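ParA (Salmonella enterica subsp. enterica serovar Newport str. SL317, PDB 3EZF) probably acts in plasmid partition as a P-loop ATPase with a winged helix-turn-helix DNA-binding domain, and probably regulates transcription in an ADP-dependent way. Local coordinates at residues L143-R148 with A390-I395; P102-I107 with D247-F252; P53-R58 with D94-R99; T275-A280 with E335-N340. One frame throughout, in Å; residues are numbered along the deposited sequence.

Interactions 1 and 2 are buried, lie with their centres 9 Å apart and share a neighbourhood where the loop between helix 89-98 and strand 112-116 meets the ATPase sheet; both are chiefly aromatic. They also touch, through a salt bridge from Lys103 to Asp146 and a probable backbone hydrogen bond between Tyr104 and His145. Interaction 3 sits at the surface of the helix-turn-helix domain, its centre 27 Å from that of the chain, and adds to a tyrosine-leucine pairing a set of basic groups holding sulfate. Interaction 4, buried again, belongs with interaction 2 to the same parallel sheet but approaches it through hydroxyl groups, beside the second subunit.

Interaction 1 of 4, residues L143-R148 with A390-I395; sequences LRHDLR and AVFDRI
Phe392 reaches from helix 378-400 into the bend at 143-148 and meets His145 and Leu147, so that one phenyl ring supplies its side of the whole contact. CG of Phe392 lies anti to the backbone N (chi1 -176°), which sends the ring out from the helix toward the imidazole coming the other way. The two planes are nearly parallel, 22° apart, but offset from one another: the centroids are 4.7 Å apart and the rings barely overlap. What covers the imidazole is therefore mainly a corner of the phenyl group, with Phe392 CZ 3.4 Å above the His145 plane and displaced toward its rim. The opposite face carries the aliphatic CG of Arg144, leaving the imidazole between a phenyl carbon and a methylene. Topologically, this bend links helix 129-138 to strand 149-153 of the P-loop NTPase-type parallel sheet, and the contact ties it to the long C-terminal helix, 242 residues further on. Leu147 takes the other part of the phenyl ring. Its CD2 methyl lies at the ring edge, near the plane, 3.6 Å from Phe392 CE2. A branched apolar chain suits this place, because Leu136 of helix 129-138 and Phe250 of strand 250-254 also touch both Leu147 and Phe392. Asp146 N donates to Leu143 O at 3.0 Å, closing the 3-10 turn that ends at His145, and Asp146, with positive phi, then carries the chain to Leu147.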
# COMPACT_ATOMS: atom_id res chain seq x y z
N LEU A 143 -18.32 25.53 9.64
CA LEU A 143 -18.91 25.16 10.93
C LEU A 143 -20.42 25.41 10.95
O LEU A 143 -21.17 24.68 11.59
CB LEU A 143 -18.26 25.93 12.08
CG LEU A 143 -16.77 25.74 12.40
CD1 LEU A 143 -16.42 26.59 13.61
CD2 LEU A 143 -16.46 24.31 12.70
N ARG A 144 -20.85 26.44 10.24
CA ARG A 144 -22.26 26.78 10.15
C ARG A 144 -23.07 25.65 9.52
O ARG A 144 -24.30 25.69 9.52
CB ARG A 144 -22.43 28.01 9.28
CG ARG A 144 -21.67 27.89 7.97
CD ARG A 144 -22.18 28.87 6.95
NE ARG A 144 -23.57 28.59 6.63
CZ ARG A 144 -24.26 29.22 5.69
NH1 ARG A 144 -23.65 30.18 4.99
NH2 ARG A 144 -25.53 28.89 5.46
N HIS A 145 -22.38 24.66 8.96
CA HIS A 145 -23.04 23.53 8.32
C HIS A 145 -23.28 22.37 9.27
O HIS A 145 -24.10 21.51 8.98
CB HIS A 145 -22.23 23.03 7.12
CG HIS A 145 -22.06 24.05 6.03
ND1 HIS A 145 -23.12 24.65 5.40
CD2 HIS A 145 -20.94 24.57 5.47
CE1 HIS A 145 -22.67 25.50 4.49
NE2 HIS A 145 -21.35 25.47 4.52
N ASP A 146 -22.57 22.33 10.39
CA ASP A 146 -22.72 21.25 11.36
C ASP A 146 -22.64 19.95 10.56
O ASP A 146 -23.46 19.06 10.71
CB ASP A 146 -24.09 21.34 12.04
CG ASP A 146 -24.14 20.58 13.37
OD1 ASP A 146 -23.22 19.79 13.64
OD2 ASP A 146 -25.11 20.78 14.13
N LEU A 147 -21.64 19.87 9.68
CA LEU A 147 -21.43 18.71 8.82
C LEU A 147 -21.28 17.37 9.57
O LEU A 147 -20.58 17.28 10.58
CB LEU A 147 -20.19 18.95 7.96
CG LEU A 147 -20.40 19.12 6.45
CD1 LEU A 147 -21.63 19.97 6.19
CD2 LEU A 147 -19.15 19.73 5.82
N ARG A 148 -21.98 16.36 9.07
CA ARG A 148 -21.95 15.00 9.63
C ARG A 148 -21.30 14.11 8.56
O ARG A 148 -21.92 13.83 7.53
CB ARG A 148 -23.36 14.51 9.89
CG ARG A 148 -24.15 15.36 10.87
CD ARG A 148 -25.60 14.90 10.87
NE ARG A 148 -26.16 14.91 9.52
CZ ARG A 148 -27.38 14.49 9.20
NH1 ARG A 148 -28.18 14.00 10.14
NH2 ARG A 148 -27.80 14.57 7.95
N ALA A 390 -12.37 24.41 -1.32
CA ALA A 390 -12.45 24.14 -2.76
C ALA A 390 -13.28 22.88 -3.06
O ALA A 390 -14.18 22.88 -3.90
CB ALA A 390 -11.05 23.98 -3.32
N VAL A 391 -12.96 21.81 -2.35
CA VAL A 391 -13.67 20.55 -2.52
C VAL A 391 -15.12 20.75 -2.10
O VAL A 391 -16.04 20.32 -2.80
CB VAL A 391 -13.02 19.45 -1.65
CG1 VAL A 391 -13.61 18.11 -1.99
CG2 VAL A 391 -11.52 19.44 -1.86
N PHE A 392 -15.33 21.40 -0.96
CA PHE A 392 -16.68 21.63 -0.47
C PHE A 392 -17.57 22.40 -1.45
O PHE A 392 -18.74 22.07 -1.64
CB PHE A 392 -16.65 22.35 0.87
CG PHE A 392 -18.01 22.53 1.49
CD1 PHE A 392 -18.83 23.59 1.10
CD2 PHE A 392 -18.49 21.59 2.39
CE1 PHE A 392 -20.13 23.70 1.60
CE2 PHE A 392 -19.79 21.69 2.89
CZ PHE A 392 -20.61 22.76 2.49
N ASP A 393 -17.02 23.44 -2.07
CA ASP A 393 -17.80 24.24 -3.01
C ASP A 393 -18.13 23.48 -4.29
O ASP A 393 -19.20 23.67 -4.86
CB ASP A 393 -17.07 25.55 -3.31
CG ASP A 393 -16.92 26.42 -2.08
OD1 ASP A 393 -17.96 26.78 -1.48
OD2 ASP A 393 -15.77 26.73 -1.70
N ARG A 394 -17.22 22.62 -4.74
CA ARG A 394 -17.46 21.82 -5.95
C ARG A 394 -18.70 20.97 -5.74
O ARG A 394 -19.58 20.91 -6.60
CB ARG A 394 -16.30 20.89 -6.24
CG ARG A 394 -15.30 21.42 -7.22
CD ARG A 394 -15.93 21.70 -8.58
NE ARG A 394 -14.90 21.98 -9.58
CZ ARG A 394 -13.89 22.83 -9.41
NH1 ARG A 394 -13.75 23.51 -8.27
NH2 ARG A 394 -13.00 23.00 -10.38
N ILE A 395 -18.75 20.29 -4.59
CA ILE A 395 -19.88 19.45 -4.25
C ILE A 395 -21.15 20.26 -4.36
O ILE A 395 -22.06 19.87 -5.09
CB ILE A 395 -19.80 18.88 -2.81
CG1 ILE A 395 -18.87 17.67 -2.76
CG2 ILE A 395 -21.17 18.44 -2.32
CD1 ILE A 395 -17.45 18.00 -3.00

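Interaction 2 of 4, residues P102-I107 with D247-F252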
# COMPACT_ATOMS: atom_id res chain seq x y z
N PRO A 102 -29.65 27.98 8.79
CA PRO A 102 -29.79 26.59 8.33
C PRO A 102 -28.51 25.77 8.28
O PRO A 102 -27.46 26.26 7.84
CB PRO A 102 -30.45 26.75 6.96
CG PRO A 102 -29.95 28.08 6.50
CD PRO A 102 -30.08 28.92 7.75
N LYS A 103 -28.60 24.52 8.73
CA LYS A 103 -27.48 23.57 8.72
C LYS A 103 -27.48 22.84 7.38
O LYS A 103 -28.46 22.87 6.65
CB LYS A 103 -27.63 22.51 9.82
CG LYS A 103 -27.56 23.02 11.22
CD LYS A 103 -28.26 22.07 12.18
CE LYS A 103 -28.31 22.62 13.61
NZ LYS A 103 -26.97 22.80 14.23
N TYR A 104 -26.37 22.17 7.08
CA TYR A 104 -26.27 21.45 5.82
C TYR A 104 -27.37 20.41 5.66
O TYR A 104 -27.83 20.13 4.54
CB TYR A 104 -24.90 20.79 5.72
CG TYR A 104 -24.64 20.22 4.35
CD1 TYR A 104 -25.07 18.94 4.02
CD2 TYR A 104 -24.00 20.99 3.37
CE1 TYR A 104 -24.88 18.43 2.74
CE2 TYR A 104 -23.80 20.49 2.09
CZ TYR A 104 -24.24 19.20 1.78
OH TYR A 104 -24.07 18.70 0.51
N ARG A 105 -27.82 19.84 6.77
CA ARG A 105 -28.87 18.84 6.74
C ARG A 105 -30.26 19.46 6.51
O ARG A 105 -31.27 18.77 6.52
CB ARG A 105 -28.88 18.05 8.05
CG ARG A 105 -29.50 18.82 9.18
CD ARG A 105 -29.24 18.17 10.51
NE ARG A 105 -27.84 18.30 10.91
CZ ARG A 105 -27.40 18.00 12.13
NH1 ARG A 105 -28.26 17.55 13.03
NH2 ARG A 105 -26.12 18.14 12.44
N ASP A 106 -30.32 20.77 6.33
CA ASP A 106 -31.60 21.44 6.11
C ASP A 106 -31.78 21.82 4.63
O ASP A 106 -32.87 22.20 4.20
CB ASP A 106 -31.69 22.70 6.98
CG ASP A 106 -31.78 22.38 8.47
OD1 ASP A 106 -30.94 22.88 9.24
OD2 ASP A 106 -32.70 21.64 8.86
N ILE A 107 -30.70 21.71 3.86
CA ILE A 107 -30.75 22.06 2.45
C ILE A 107 -30.79 20.82 1.58
O ILE A 107 -31.56 20.75 0.63
CB ILE A 107 -29.50 22.88 2.05
CG1 ILE A 107 -29.60 24.29 2.59
CG2 ILE A 107 -29.33 22.86 0.54
CD1 ILE A 107 -29.84 24.35 4.05
N ASP A 247 -28.48 10.13 8.78
CA ASP A 247 -27.53 10.39 9.86
C ASP A 247 -26.24 11.05 9.41
O ASP A 247 -25.45 11.53 10.25
CB ASP A 247 -27.18 9.09 10.57
CG ASP A 247 -28.38 8.43 11.21
OD1 ASP A 247 -28.90 8.97 12.21
OD2 ASP A 247 -28.80 7.37 10.71
N TYR A 248 -25.99 11.08 8.11
CA TYR A 248 -24.77 11.67 7.62
C TYR A 248 -24.99 12.51 6.39
O TYR A 248 -25.71 12.10 5.47
CB TYR A 248 -23.77 10.56 7.35
CG TYR A 248 -23.28 9.89 8.61
CD1 TYR A 248 -22.31 10.49 9.40
CD2 TYR A 248 -23.80 8.66 9.02
CE1 TYR A 248 -21.85 9.89 10.57
CE2 TYR A 248 -23.36 8.05 10.18
CZ TYR A 248 -22.38 8.67 10.96
OH TYR A 248 -21.89 8.07 12.10
N ASP A 249 -24.36 13.68 6.37
CA ASP A 249 -24.48 14.60 5.25
C ASP A 249 -23.61 14.08 4.12
O ASP A 249 -23.99 14.11 2.95
CB ASP A 249 -24.02 15.99 5.66
CG ASP A 249 -24.91 16.59 6.73
OD1 ASP A 249 -26.12 16.75 6.47
OD2 ASP A 249 -24.41 16.89 7.84
N PHE A 250 -22.44 13.59 4.50
CA PHE A 250 -21.45 13.05 3.56
C PHE A 250 -21.01 11.65 3.99
O PHE A 250 -20.92 11.37 5.19
CB PHE A 250 -20.20 13.95 3.51
CG PHE A 250 -20.44 15.31 2.91
CD1 PHE A 250 -19.67 16.39 3.31
CD2 PHE A 250 -21.40 15.50 1.92
CE1 PHE A 250 -19.85 17.64 2.74
CE2 PHE A 250 -21.59 16.75 1.34
CZ PHE A 250 -20.81 17.82 1.75
N ILE A 251 -20.75 10.78 3.02
CA ILE A 251 -20.28 9.43 3.31
C ILE A 251 -19.16 9.09 2.32
O ILE A 251 -19.42 8.94 1.13
CB ILE A 251 -21.41 8.37 3.19
CG1 ILE A 251 -22.44 8.56 4.30
CG2 ILE A 251 -20.82 6.96 3.24
CD1 ILE A 251 -23.52 7.50 4.30
N PHE A 252 -17.92 8.99 2.81
CA PHE A 252 -16.79 8.67 1.93
C PHE A 252 -16.52 7.19 1.91
O PHE A 252 -16.79 6.48 2.87
CB PHE A 252 -15.52 9.38 2.38
CG PHE A 252 -15.51 10.85 2.09
CD1 PHE A 252 -16.07 11.76 3.00
CD2 PHE A 252 -14.97 11.34 0.91
CE1 PHE A 252 -16.09 13.11 2.73
CE2 PHE A 252 -14.98 12.70 0.62
CZ PHE A 252 -15.55 13.59 1.54
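Tyr104 lays its ring beside Asp249 and Phe250, where strand 250-254, an inner strand of the P-loop NTPase-type parallel sheet, begins. With CG anti to the backbone N (chi1 -170°), the tyrosine extends past the aspartate, the two side chains running in opposite directions. Asp249 OD1 lies in the ring plane, 3.4 Å from Tyr104 CD1, so the carboxylate meets the slightly positive C-H rim; CB of Asp249 adds an apolar touch to the same ring atom. The tyrosine crosses Phe250 at about a right angle, the planes inclined at 61° and Phe250 CE2 3.6 Å from Tyr104 CZ. Arg105 offers the carboxylate a methylene, its CB 3.4 Å from Asp249 OD1, while its guanidinium stays nearby without contact (Arg105 NE to Asp249 OD2 4.8 Å).

The second shell fixes these groups. Arg148 forms a salt bridge with Asp249 OD1, which probably offsets the cost of burying its charge, and the phenol hydroxyl of Tyr104 hydrogen-bonds Arg399 and Glu396 on helix 378-400. His108 stacks on the tyrosine ring. The loop carrying Tyr104 is pinned: Asp106 N donates to Lys103 O, and Lys103 N returns a 2.9 Å bond to the anti lone pair of Asp106 OD1.

Interaction 3 of 4, residues P53-R58 with D94-R99; sequences PKLSRR and DIYAHR. With SO4 (sulfate ion), chain H; SO4 (sulfate ion), chain D.
Tyr96 and Leu55 both place CG beside the backbone N and anti to the carbonyl carbon, at chi1 -87° and -55°, and these torsions turn the phenol ring of helix 89-98 to meet the leucine. Leu55 CD1 sits over one face of the ring, 4.0 Å from the Tyr96 centroid, in a CH-pi contact. At the ring edge the partner is polar: Tyr96 OH donates to Pro53 O over 2.9 Å, in the carbonyl plane and on a lone pair. Tyrosine suits the position because it combines a broad apolar face with a hydroxyl that can satisfy a carbonyl. The pairing fastens the end of helix 89-98 to the lead-in of helix 57-69 in the winged helix-turn-helix domain; Ser56, at the latter's N-cap, accepts from Ile59 N and weakly from Arg58 N.

In a second, basic cluster, Arg58 and Arg99 converge on one sulfate ion, their guanidinium planes 51° apart. Arg58 NH1 gives O4 of this chain H sulfate a 2.7 Å bond, while NH2 reaches its O1 less closely and is also held by Gln62. Arg99 straddles O3 of the chain H sulfate, NH1 at 3.0 Å and NH2 at 3.1 Å. Arg58 NH2 and Arg99 NH2, 3.2 Å apart but not bonded, are brought together by the anion they share. Lys54 NZ holds O1 of the chain D sulfate at 2.7 Å. The ions probably come from the crystallisation liquor, yet one gripped by two arginines may mimic a phosphate, consistent with, though no proof of, a surface that binds the DNA backbone.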
# COMPACT_ATOMS: atom_id res chain seq x y z
N PRO A 53 -18.09 33.58 9.18
CA PRO A 53 -19.18 33.92 8.27
C PRO A 53 -20.50 34.23 8.96
O PRO A 53 -20.84 33.62 9.96
CB PRO A 53 -19.28 32.68 7.38
CG PRO A 53 -17.89 32.22 7.30
CD PRO A 53 -17.43 32.34 8.74
N LYS A 54 -21.24 35.17 8.39
CA LYS A 54 -22.54 35.57 8.90
C LYS A 54 -22.54 35.97 10.37
O LYS A 54 -23.59 35.94 11.02
CB LYS A 54 -23.54 34.43 8.67
CG LYS A 54 -23.43 33.81 7.29
CD LYS A 54 -23.59 34.86 6.18
CE LYS A 54 -25.04 35.06 5.77
NZ LYS A 54 -25.57 33.90 4.98
N LEU A 55 -21.39 36.36 10.90
CA LEU A 55 -21.30 36.75 12.30
C LEU A 55 -20.43 38.00 12.49
O LEU A 55 -19.64 38.36 11.61
CB LEU A 55 -20.72 35.61 13.15
CG LEU A 55 -21.39 34.22 13.11
CD1 LEU A 55 -20.64 33.30 14.02
CD2 LEU A 55 -22.85 34.29 13.52
N SER A 56 -20.56 38.62 13.65
CA SER A 56 -19.82 39.82 13.98
C SER A 56 -19.76 39.92 15.49
O SER A 56 -20.51 39.25 16.19
CB SER A 56 -20.56 41.03 13.43
OG SER A 56 -21.79 41.20 14.11
N ARG A 57 -18.88 40.78 16.01
CA ARG A 57 -18.76 40.95 17.45
C ARG A 57 -20.08 41.34 18.11
O ARG A 57 -20.27 41.12 19.30
CB ARG A 57 -17.67 41.97 17.78
CG ARG A 57 -16.25 41.55 17.36
CD ARG A 57 -15.18 42.35 18.11
NE ARG A 57 -13.81 41.98 17.72
CZ ARG A 57 -12.71 42.53 18.24
NH1 ARG A 57 -12.81 43.46 19.17
NH2 ARG A 57 -11.51 42.15 17.83
N ARG A 58 -21.00 41.90 17.33
CA ARG A 58 -22.30 42.31 17.87
C ARG A 58 -23.21 41.09 17.92
O ARG A 58 -23.92 40.89 18.91
CB ARG A 58 -22.93 43.40 16.98
CG ARG A 58 -24.20 44.04 17.55
CD ARG A 58 -25.45 43.26 17.20
NE ARG A 58 -25.72 43.26 15.76
CZ ARG A 58 -26.70 42.56 15.18
NH1 ARG A 58 -26.87 42.63 13.86
NH2 ARG A 58 -27.50 41.79 15.91
N ASP A 94 -23.82 25.93 17.94
CA ASP A 94 -25.05 26.26 18.65
C ASP A 94 -25.41 27.74 18.54
O ASP A 94 -26.59 28.10 18.61
CB ASP A 94 -24.94 25.83 20.12
CG ASP A 94 -25.06 24.32 20.30
OD1 ASP A 94 -25.77 23.66 19.51
OD2 ASP A 94 -24.45 23.80 21.25
N ILE A 95 -24.40 28.60 18.35
CA ILE A 95 -24.66 30.03 18.20
C ILE A 95 -25.26 30.23 16.83
O ILE A 95 -26.17 31.05 16.65
CB ILE A 95 -23.36 30.87 18.30
CG1 ILE A 95 -23.00 31.11 19.77
CG2 ILE A 95 -23.55 32.21 17.58
CD1 ILE A 95 -21.70 31.82 19.97
N TYR A 96 -24.75 29.48 15.85
CA TYR A 96 -25.25 29.56 14.47
C TYR A 96 -26.67 29.02 14.46
O TYR A 96 -27.51 29.43 13.64
CB TYR A 96 -24.40 28.71 13.52
CG TYR A 96 -23.19 29.39 12.93
CD1 TYR A 96 -21.91 28.96 13.24
CD2 TYR A 96 -23.33 30.44 12.02
CE1 TYR A 96 -20.80 29.55 12.66
CE2 TYR A 96 -22.22 31.04 11.42
CZ TYR A 96 -20.95 30.59 11.75
OH TYR A 96 -19.84 31.19 11.18
N ALA A 97 -26.94 28.08 15.36
CA ALA A 97 -28.26 27.48 15.44
C ALA A 97 -29.22 28.46 16.10
O ALA A 97 -30.38 28.60 15.69
CB ALA A 97 -28.21 26.17 16.22
N HIS A 98 -28.74 29.14 17.13
CA HIS A 98 -29.56 30.11 17.81
C HIS A 98 -29.89 31.23 16.83
O HIS A 98 -31.00 31.74 16.80
CB HIS A 98 -28.81 30.65 19.01
CG HIS A 98 -29.56 31.70 19.76
ND1 HIS A 98 -28.94 32.80 20.32
CD2 HIS A 98 -30.88 31.84 20.03
CE1 HIS A 98 -29.84 33.57 20.89
NE2 HIS A 98 -31.03 33.01 20.73
N ARG A 99 -28.91 31.59 16.00
CA ARG A 99 -29.08 32.63 14.99
C ARG A 99 -29.94 32.12 13.84
O ARG A 99 -30.03 32.75 12.78
CB ARG A 99 -27.71 33.06 14.47
CG ARG A 99 -27.39 34.52 14.67
CD ARG A 99 -27.79 34.95 16.07
NE ARG A 99 -27.64 36.38 16.31
CZ ARG A 99 -28.04 37.33 15.46
NH1 ARG A 99 -28.61 37.00 14.30
NH2 ARG A 99 -27.87 38.61 15.77
S SO4 H . -30.01 40.96 13.26
O1 SO4 H . -30.41 41.21 14.65
O2 SO4 H . -31.21 40.70 12.43
O3 SO4 H . -29.13 39.77 13.22
O4 SO4 H . -29.29 42.12 12.72
S SO4 D . -23.66 33.56 1.86
O1 SO4 D . -25.07 33.55 2.31
O2 SO4 D . -23.36 32.27 1.21
O3 SO4 D . -22.77 33.75 3.02
O4 SO4 D . -23.44 34.66 0.90

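Interaction 4 of 4, residues T275-A280 with E335-N340; sequences TPTPPA and EVYASN
Tyr337 brings its hydroxyl to Thr275 and Thr277 on strand 272-277, one strand in from 312-317, the outermost strand of this chain's P-loop NTPase-type parallel sheet. In an extended strand, residues two apart face the same way: both threonines look toward the tyrosine, while Pro276 between them points away.

The polar part is a probable hydrogen bond from Tyr337 OH to Thr277 OG1, the two side chains arriving from opposite directions. As modelled, the oxygens are 2.4 Å apart, a doubtful length from which no strength can be read. Near the C-terminal end of helix 324-337, a tyrosine is long enough to carry a hydroxyl across to the sheet.

The apolar part begins with Thr275, which crosses the tyrosine at about a right angle and sets its methyl by the phenol end, near OH and the neighbouring ring carbons. Thr287 and Leu291 of helix 281-291 and Ile13 of the second subunit also touch Tyr337, placing the ring close to the subunit interface. Both threonines have CG2 anti to the backbone N; nevertheless, Thr277 presents its OG1, whereas Thr275 presents its methyl side, with CG2 4.0 Å from Tyr337 CE2.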
# COMPACT_ATOMS: atom_id res chain seq x y z
N THR A 275 -11.35 11.79 -7.55
CA THR A 275 -10.03 11.33 -7.97
C THR A 275 -8.89 12.28 -7.65
O THR A 275 -8.72 13.30 -8.31
CB THR A 275 -9.96 11.08 -9.48
OG1 THR A 275 -10.91 10.08 -9.85
CG2 THR A 275 -8.56 10.60 -9.86
N PRO A 276 -8.10 11.96 -6.63
CA PRO A 276 -6.98 12.85 -6.33
C PRO A 276 -5.82 12.35 -7.20
O PRO A 276 -5.51 11.16 -7.19
CB PRO A 276 -6.76 12.61 -4.84
CG PRO A 276 -7.11 11.17 -4.69
CD PRO A 276 -8.35 11.02 -5.53
N THR A 277 -5.21 13.24 -7.99
CA THR A 277 -4.11 12.83 -8.86
C THR A 277 -2.75 13.18 -8.27
O THR A 277 -2.50 14.32 -7.87
CB THR A 277 -4.21 13.48 -10.25
OG1 THR A 277 -5.46 13.13 -10.85
CG2 THR A 277 -3.08 12.98 -11.15
N PRO A 278 -1.85 12.19 -8.19
CA PRO A 278 -0.51 12.41 -7.64
C PRO A 278 0.35 13.25 -8.58
O PRO A 278 0.18 13.20 -9.80
CB PRO A 278 0.05 10.99 -7.50
CG PRO A 278 -1.18 10.15 -7.35
CD PRO A 278 -2.10 10.75 -8.37
N PRO A 279 1.28 14.04 -8.01
CA PRO A 279 2.20 14.92 -8.75
C PRO A 279 3.31 14.11 -9.43
O PRO A 279 3.68 14.38 -10.58
CB PRO A 279 2.74 15.83 -7.66
CG PRO A 279 2.81 14.90 -6.47
CD PRO A 279 1.47 14.19 -6.56
N ALA A 280 3.82 13.12 -8.71
CA ALA A 280 4.88 12.23 -9.17
C ALA A 280 4.74 11.81 -10.64
O ALA A 280 3.76 11.16 -11.02
CB ALA A 280 4.95 11.00 -8.28
N GLU A 335 -6.35 18.41 -18.80
CA GLU A 335 -6.76 17.74 -20.03
C GLU A 335 -7.88 16.74 -19.76
O GLU A 335 -9.05 17.03 -19.97
CB GLU A 335 -5.58 16.97 -20.63
CG GLU A 335 -4.68 17.79 -21.52
CD GLU A 335 -3.93 18.87 -20.77
OE1 GLU A 335 -4.59 19.73 -20.16
OE2 GLU A 335 -2.67 18.84 -20.79
N VAL A 336 -7.48 15.55 -19.30
CA VAL A 336 -8.41 14.47 -18.99
C VAL A 336 -9.65 14.95 -18.23
O VAL A 336 -10.77 14.96 -18.78
CB VAL A 336 -7.70 13.36 -18.18
CG1 VAL A 336 -6.74 12.60 -19.07
CG2 VAL A 336 -6.93 13.97 -17.02
N TYR A 337 -9.45 15.35 -16.98
CA TYR A 337 -10.54 15.81 -16.14
C TYR A 337 -11.33 16.96 -16.75
O TYR A 337 -12.43 17.28 -16.30
CB TYR A 337 -9.99 16.23 -14.78
CG TYR A 337 -9.22 15.14 -14.08
CD1 TYR A 337 -7.83 15.19 -13.97
CD2 TYR A 337 -9.88 14.05 -13.54
CE1 TYR A 337 -7.13 14.18 -13.34
CE2 TYR A 337 -9.19 13.03 -12.91
CZ TYR A 337 -7.82 13.10 -12.81
OH TYR A 337 -7.15 12.08 -12.17
N ALA A 338 -10.76 17.59 -17.78
CA ALA A 338 -11.39 18.72 -18.45
C ALA A 338 -12.01 19.70 -17.44
O ALA A 338 -11.31 20.23 -16.57
CB ALA A 338 -12.45 18.23 -19.43
N SER A 339 -13.31 19.93 -17.55
CA SER A 339 -13.99 20.84 -16.64
C SER A 339 -14.05 20.22 -15.25
O SER A 339 -14.05 20.93 -14.25
CB SER A 339 -15.42 21.13 -17.13
OG SER A 339 -16.20 19.94 -17.14
N ASN A 340 -14.08 18.89 -15.21
CA ASN A 340 -14.16 18.14 -13.96
C ASN A 340 -12.96 18.24 -13.01
O ASN A 340 -13.02 17.73 -11.89
CB ASN A 340 -14.46 16.66 -14.24
CG ASN A 340 -15.92 16.42 -14.58
OD1 ASN A 340 -16.82 16.78 -13.80
ND2 ASN A 340 -16.17 15.80 -15.73